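Local coordinates for ABC transporter, substrate binding protein (Polyamine) (Agrobacterium tumefaciens, PDB 4EUO) that binds gamma-aminobutyric acid (GABA) selectively and probably delivers it, as a periplasmic binding protein, to an ABC transporter, at residues L160-K173 against D302-K314. Residues are numbered along the deposited sequence; the frame is centred on the assembly and turned at random.
Sequences LDLDRAFKKLDTIK and DEIGERWYAWQAK. With SO4 (sulfate ion), chain F.
Ile304 meets Leu160 and Leu162 through methyl and methylene groups, near the N-terminal ends of two helical segments whose axes run in roughly the same direction, 28° apart. One turn on, a bend at chi3 (59°) brings the Arg307 guanidinium edge to Asp163 and a sulfate, with Leu162 CD1 over one face. Arg307 NH2 forms a salt bridge to Asp163 OD1 at 3.0 Å. The sulfate, probably from the crystallisation liquor, takes bonds from Arg307 NH1 and NH2 and from the backbone N of Leu162 and Asp163. Trp308 CE3 abuts the Phe166 ring edge; Trp308 NE1 donates to Lys136 O, outside the contact. Trp311 is the centre. Phe166 makes an offset stack on its five-membered ring, centroids 4.5 Å apart. Over the opposite face, Lys173 CE makes a CH-pi contact with the six-membered ring, and Lys173 NZ a cation-pi contact with the five-membered ring. At the indole edge, Trp311 NE1 donates to Asp170 OD1 at 2.8 Å. Lys173 NZ also bonds to Trp311 O at 2.8 Å. Lys314 NZ forms a salt bridge to Asp170 OD2 at 3.2 Å, with two waters bridging the pair. Stack, cation and edge bond should restrain the indole, which also touches Trp178 of strand 176-179, and hold C-terminal helix 301-313 against helix 162-170.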
loop_
_atom_site.group_PDB
_atom_site.type_symbol
_atom_site.label_atom_id
_atom_site.label_comp_id
_atom_site.label_asym_id
_atom_site.label_seq_id
_atom_site.Cartn_x
_atom_site.Cartn_y
_atom_site.Cartn_z
ATOM N N LEU A 160 11.851 -14.147 -7.811
ATOM C CA LEU A 160 12.657 -12.962 -8.011
ATOM C C LEU A 160 14.133 -13.252 -8.166
ATOM O O LEU A 160 14.679 -14.029 -7.392
ATOM C CB LEU A 160 12.481 -12.012 -6.829
ATOM C CG LEU A 160 11.081 -11.441 -6.633
ATOM C CD1 LEU A 160 11.016 -10.747 -5.282
ATOM C CD2 LEU A 160 10.646 -10.525 -7.794
ATOM N N ASP A 161 14.791 -12.578 -9.123
ATOM C CA ASP A 161 16.237 -12.650 -9.250
ATOM C C ASP A 161 16.792 -11.457 -8.446
ATOM O O ASP A 161 16.951 -10.336 -8.962
ATOM C CB ASP A 161 16.647 -12.610 -10.711
ATOM C CG ASP A 161 18.118 -12.843 -10.941
ATOM O OD1 ASP A 161 18.903 -12.642 -9.987
ATOM O OD2 ASP A 161 18.497 -13.066 -12.117
ATOM N N LEU A 162 17.046 -11.694 -7.165
ATOM C CA LEU A 162 17.464 -10.620 -6.276
ATOM C C LEU A 162 18.808 -10.041 -6.667
ATOM O O LEU A 162 18.948 -8.815 -6.690
ATOM C CB LEU A 162 17.443 -11.053 -4.808
ATOM C CG LEU A 162 16.096 -11.489 -4.254
ATOM C CD1 LEU A 162 16.221 -11.844 -2.775
ATOM C CD2 LEU A 162 15.029 -10.391 -4.409
ATOM N N ASP A 163 19.777 -10.890 -7.067
ATOM C CA ASP A 163 21.094 -10.402 -7.470
ATOM C C ASP A 163 20.978 -9.479 -8.645
ATOM O O ASP A 163 21.603 -8.414 -8.658
ATOM C CB ASP A 163 22.013 -11.585 -7.798
ATOM C CG ASP A 163 22.583 -12.309 -6.591
ATOM O OD1 ASP A 163 22.465 -11.776 -5.459
ATOM O OD2 ASP A 163 23.163 -13.402 -6.777
ATOM N N ARG A 164 20.121 -9.831 -9.607
ATOM C CA ARG A 164 19.950 -8.997 -10.782
ATOM C C ARG A 164 19.291 -7.659 -10.387
ATOM O O ARG A 164 19.689 -6.599 -10.868
ATOM C CB ARG A 164 19.101 -9.741 -11.807
ATOM C CG ARG A 164 18.830 -8.970 -13.069
ATOM C CD ARG A 164 18.079 -9.833 -14.053
ATOM N NE ARG A 164 17.788 -9.092 -15.274
ATOM C CZ ARG A 164 17.303 -9.654 -16.385
ATOM N NH1 ARG A 164 17.014 -10.953 -16.411
ATOM N NH2 ARG A 164 17.101 -8.921 -17.474
ATOM N N ALA A 165 18.266 -7.707 -9.514
ATOM C CA ALA A 165 17.599 -6.495 -9.068
ATOM C C ALA A 165 18.571 -5.581 -8.343
ATOM O O ALA A 165 18.575 -4.370 -8.600
ATOM C CB ALA A 165 16.430 -6.836 -8.159
ATOM N N PHE A 166 19.399 -6.132 -7.448
ATOM C CA PHE A 166 20.339 -5.306 -6.696
ATOM C C PHE A 166 21.419 -4.719 -7.604
ATOM O O PHE A 166 21.805 -3.557 -7.423
ATOM C CB PHE A 166 20.961 -6.135 -5.562
ATOM C CG PHE A 166 20.005 -6.570 -4.470
ATOM C CD1 PHE A 166 19.026 -5.707 -3.987
ATOM C CD2 PHE A 166 20.115 -7.824 -3.885
ATOM C CE1 PHE A 166 18.143 -6.120 -2.964
ATOM C CE2 PHE A 166 19.255 -8.222 -2.852
ATOM C CZ PHE A 166 18.252 -7.377 -2.424
ATOM N N LYS A 167 21.872 -5.496 -8.621
ATOM C CA LYS A 167 22.842 -4.921 -9.572
ATOM C C LYS A 167 22.230 -3.748 -10.331
ATOM O O LYS A 167 22.901 -2.737 -10.539
ATOM C CB LYS A 167 23.323 -5.986 -10.570
ATOM C CG LYS A 167 24.305 -6.948 -9.920
ATOM C CD LYS A 167 24.817 -8.018 -10.882
ATOM C CE LYS A 167 25.857 -8.903 -10.237
ATOM N NZ LYS A 167 26.276 -10.009 -11.144
ATOM N N LYS A 168 20.945 -3.850 -10.711
ATOM C CA LYS A 168 20.276 -2.764 -11.410
ATOM C C LYS A 168 20.101 -1.550 -10.465
ATOM O O LYS A 168 20.343 -0.408 -10.856
ATOM C CB LYS A 168 18.916 -3.227 -11.966
ATOM C CG LYS A 168 18.168 -2.159 -12.797
ATOM C CD LYS A 168 18.973 -1.635 -14.008
ATOM C CE LYS A 168 18.040 -0.900 -14.911
ATOM N NZ LYS A 168 18.769 -0.265 -16.041
ATOM N N LEU A 169 19.694 -1.793 -9.220
ATOM C CA LEU A 169 19.582 -0.704 -8.237
ATOM C C LEU A 169 20.936 -0.034 -7.966
ATOM O O LEU A 169 20.989 1.175 -7.807
ATOM C CB LEU A 169 18.965 -1.194 -6.921
ATOM C CG LEU A 169 17.466 -1.427 -7.034
ATOM C CD1 LEU A 169 17.013 -2.457 -5.991
ATOM C CD2 LEU A 169 16.702 -0.108 -6.895
ATOM N N ASP A 170 22.039 -0.816 -7.972
ATOM C CA ASP A 170 23.376 -0.245 -7.758
ATOM C C ASP A 170 23.704 0.816 -8.787
ATOM O O ASP A 170 24.447 1.751 -8.449
ATOM C CB ASP A 170 24.422 -1.351 -7.844
ATOM C CG ASP A 170 24.577 -2.161 -6.582
ATOM O OD1 ASP A 170 24.041 -1.737 -5.536
ATOM O OD2 ASP A 170 25.243 -3.227 -6.633
ATOM N N THR A 171 23.175 0.707 -10.034
ATOM C CA THR A 171 23.487 1.698 -11.064
ATOM C C THR A 171 22.960 3.097 -10.739
ATOM O O THR A 171 23.420 4.085 -11.339
ATOM C CB THR A 171 22.989 1.249 -12.449
ATOM O OG1 THR A 171 21.558 1.324 -12.512
ATOM C CG2 THR A 171 23.487 -0.134 -12.864
ATOM N N ILE A 172 21.972 3.207 -9.808
ATOM C CA ILE A 172 21.392 4.505 -9.476
ATOM C C ILE A 172 21.386 4.757 -7.981
ATOM O O ILE A 172 20.830 5.773 -7.566
ATOM C CB ILE A 172 19.940 4.628 -10.027
ATOM C CG1 ILE A 172 18.975 3.626 -9.344
ATOM C CG2 ILE A 172 19.918 4.467 -11.551
ATOM C CD1 ILE A 172 17.490 4.025 -9.463
ATOM N N LYS A 173 21.997 3.863 -7.184
ATOM C CA LYS A 173 21.920 3.909 -5.729
ATOM C C LYS A 173 22.233 5.268 -5.128
ATOM O O LYS A 173 21.509 5.720 -4.244
ATOM C CB LYS A 173 22.786 2.813 -5.104
ATOM C CG LYS A 173 22.395 2.488 -3.668
ATOM C CD LYS A 173 23.296 1.410 -3.124
ATOM C CE LYS A 173 22.853 0.951 -1.765
ATOM N NZ LYS A 173 23.889 0.042 -1.185
ATOM N N ASP A 302 10.916 -12.987 5.386
ATOM C CA ASP A 302 12.073 -12.699 6.221
ATOM C C ASP A 302 13.358 -12.706 5.423
ATOM O O ASP A 302 14.224 -11.848 5.629
ATOM C CB ASP A 302 12.155 -13.730 7.357
ATOM C CG ASP A 302 10.949 -13.706 8.257
ATOM O OD1 ASP A 302 10.361 -12.624 8.417
ATOM O OD2 ASP A 302 10.610 -14.768 8.821
ATOM N N GLU A 303 13.481 -13.650 4.484
ATOM C CA GLU A 303 14.704 -13.752 3.714
ATOM C C GLU A 303 14.899 -12.597 2.754
ATOM O O GLU A 303 15.995 -12.053 2.639
ATOM C CB GLU A 303 14.789 -15.098 3.002
ATOM C CG GLU A 303 16.172 -15.430 2.457
ATOM C CD GLU A 303 17.373 -15.244 3.368
ATOM O OE1 GLU A 303 17.301 -15.631 4.558
ATOM O OE2 GLU A 303 18.407 -14.740 2.874
ATOM N N ILE A 304 13.824 -12.192 2.077
ATOM C CA ILE A 304 13.967 -11.042 1.194
ATOM C C ILE A 304 14.310 -9.810 2.041
ATOM O O ILE A 304 15.193 -9.041 1.653
ATOM C CB ILE A 304 12.700 -10.802 0.343
ATOM C CG1 ILE A 304 12.386 -12.009 -0.561
ATOM C CG2 ILE A 304 12.877 -9.536 -0.485
ATOM C CD1 ILE A 304 10.977 -11.960 -1.159
ATOM N N GLY A 305 13.663 -9.664 3.200
ATOM C CA GLY A 305 13.951 -8.519 4.056
ATOM C C GLY A 305 15.415 -8.451 4.473
ATOM O O GLY A 305 16.066 -7.401 4.391
ATOM N N GLU A 306 15.977 -9.589 4.891
ATOM C CA GLU A 306 17.398 -9.637 5.296
ATOM C C GLU A 306 18.287 -9.188 4.149
ATOM O O GLU A 306 19.180 -8.356 4.328
ATOM C CB GLU A 306 17.772 -11.066 5.727
ATOM C CG GLU A 306 17.245 -11.388 7.114
ATOM C CD GLU A 306 17.697 -12.695 7.742
ATOM O OE1 GLU A 306 18.749 -13.235 7.329
ATOM O OE2 GLU A 306 17.010 -13.158 8.681
ATOM N N ARG A 307 18.019 -9.690 2.936
ATOM C CA ARG A 307 18.806 -9.332 1.757
ATOM C C ARG A 307 18.660 -7.866 1.374
ATOM O O ARG A 307 19.633 -7.220 0.976
ATOM C CB ARG A 307 18.463 -10.285 0.596
ATOM C CG ARG A 307 18.929 -11.694 1.006
ATOM C CD ARG A 307 18.903 -12.722 -0.075
ATOM N NE ARG A 307 19.746 -12.351 -1.210
ATOM C CZ ARG A 307 19.743 -13.009 -2.359
ATOM N NH1 ARG A 307 18.948 -14.059 -2.526
ATOM N NH2 ARG A 307 20.484 -12.585 -3.371
ATOM N N TRP A 308 17.415 -7.352 1.460
ATOM C CA TRP A 308 17.136 -5.967 1.138
ATOM C C TRP A 308 17.903 -5.003 2.058
ATOM O O TRP A 308 18.583 -4.119 1.567
ATOM C CB TRP A 308 15.617 -5.733 1.221
ATOM C CG TRP A 308 15.211 -4.295 1.118
ATOM C CD1 TRP A 308 14.888 -3.453 2.141
ATOM C CD2 TRP A 308 15.171 -3.508 -0.081
ATOM N NE1 TRP A 308 14.571 -2.198 1.645
ATOM C CE2 TRP A 308 14.748 -2.209 0.283
ATOM C CE3 TRP A 308 15.381 -3.801 -1.447
ATOM C CZ2 TRP A 308 14.572 -1.192 -0.651
ATOM C CZ3 TRP A 308 15.215 -2.791 -2.377
ATOM C CH2 TRP A 308 14.791 -1.508 -1.983
ATOM N N TYR A 309 17.809 -5.206 3.375
ATOM C CA TYR A 309 18.502 -4.312 4.309
ATOM C C TYR A 309 20.007 -4.462 4.226
ATOM O O TYR A 309 20.714 -3.457 4.300
ATOM C CB TYR A 309 17.957 -4.466 5.734
ATOM C CG TYR A 309 16.507 -4.047 5.834
ATOM C CD1 TYR A 309 16.103 -2.762 5.470
ATOM C CD2 TYR A 309 15.529 -4.949 6.222
ATOM C CE1 TYR A 309 14.764 -2.391 5.527
ATOM C CE2 TYR A 309 14.188 -4.591 6.275
ATOM C CZ TYR A 309 13.808 -3.311 5.904
ATOM O OH TYR A 309 12.480 -2.984 5.916
ATOM N N ALA A 310 20.506 -5.685 3.994
ATOM C CA ALA A 310 21.953 -5.882 3.824
ATOM C C ALA A 310 22.435 -5.173 2.567
ATOM O O ALA A 310 23.453 -4.479 2.595
ATOM C CB ALA A 310 22.279 -7.359 3.753
ATOM N N TRP A 311 21.649 -5.228 1.474
ATOM C CA TRP A 311 22.045 -4.550 0.260
ATOM C C TRP A 311 22.049 -3.026 0.468
ATOM O O TRP A 311 22.957 -2.327 0.006
ATOM C CB TRP A 311 21.132 -4.957 -0.921
ATOM C CG TRP A 311 21.290 -4.016 -2.069
ATOM C CD1 TRP A 311 22.326 -3.990 -2.955
ATOM C CD2 TRP A 311 20.496 -2.846 -2.347
ATOM N NE1 TRP A 311 22.213 -2.899 -3.782
ATOM C CE2 TRP A 311 21.104 -2.173 -3.426
ATOM C CE3 TRP A 311 19.338 -2.290 -1.771
ATOM C CZ2 TRP A 311 20.603 -0.983 -3.947
ATOM C CZ3 TRP A 311 18.833 -1.109 -2.294
ATOM C CH2 TRP A 311 19.473 -0.458 -3.361
ATOM N N GLN A 312 21.034 -2.491 1.165
ATOM C CA GLN A 312 20.988 -1.056 1.412
ATOM C C GLN A 312 22.255 -0.579 2.138
ATOM O O GLN A 312 22.779 0.498 1.829
ATOM C CB GLN A 312 19.751 -0.691 2.242
ATOM C CG GLN A 312 18.494 -0.580 1.368
ATOM C CD GLN A 312 17.324 -0.107 2.173
ATOM O OE1 GLN A 312 17.164 -0.478 3.329
ATOM N NE2 GLN A 312 16.442 0.687 1.572
ATOM N N ALA A 313 22.775 -1.421 3.053
ATOM C CA ALA A 313 23.967 -1.067 3.852
ATOM C C ALA A 313 25.299 -1.361 3.155
ATOM O O ALA A 313 26.338 -0.880 3.610
ATOM C CB ALA A 313 23.897 -1.749 5.200
ATOM N N LYS A 314 25.276 -2.087 2.041
ATOM C CA LYS A 314 26.476 -2.440 1.267
ATOM C C LYS A 314 27.139 -1.205 0.651
ATOM O O LYS A 314 26.456 -0.306 0.170
ATOM C CB LYS A 314 26.121 -3.485 0.186
ATOM C CG LYS A 314 27.265 -3.904 -0.744
ATOM C CD LYS A 314 26.912 -5.123 -1.615
ATOM C CE LYS A 314 25.858 -4.872 -2.677
ATOM N NZ LYS A 314 26.366 -4.045 -3.804
HETATM S S SO4 F . 18.912 -14.835 -6.073
HETATM O O1 SO4 F . 18.991 -15.417 -4.753
HETATM O O2 SO4 F . 19.315 -15.852 -7.079
HETATM O O3 SO4 F . 17.545 -14.394 -6.361
HETATM O O4 SO4 F . 19.808 -13.695 -6.073
HETATM O O HOH W 1 25.463 -1.490 -3.168
HETATM O O HOH W 2 24.535 -5.634 -5.647
#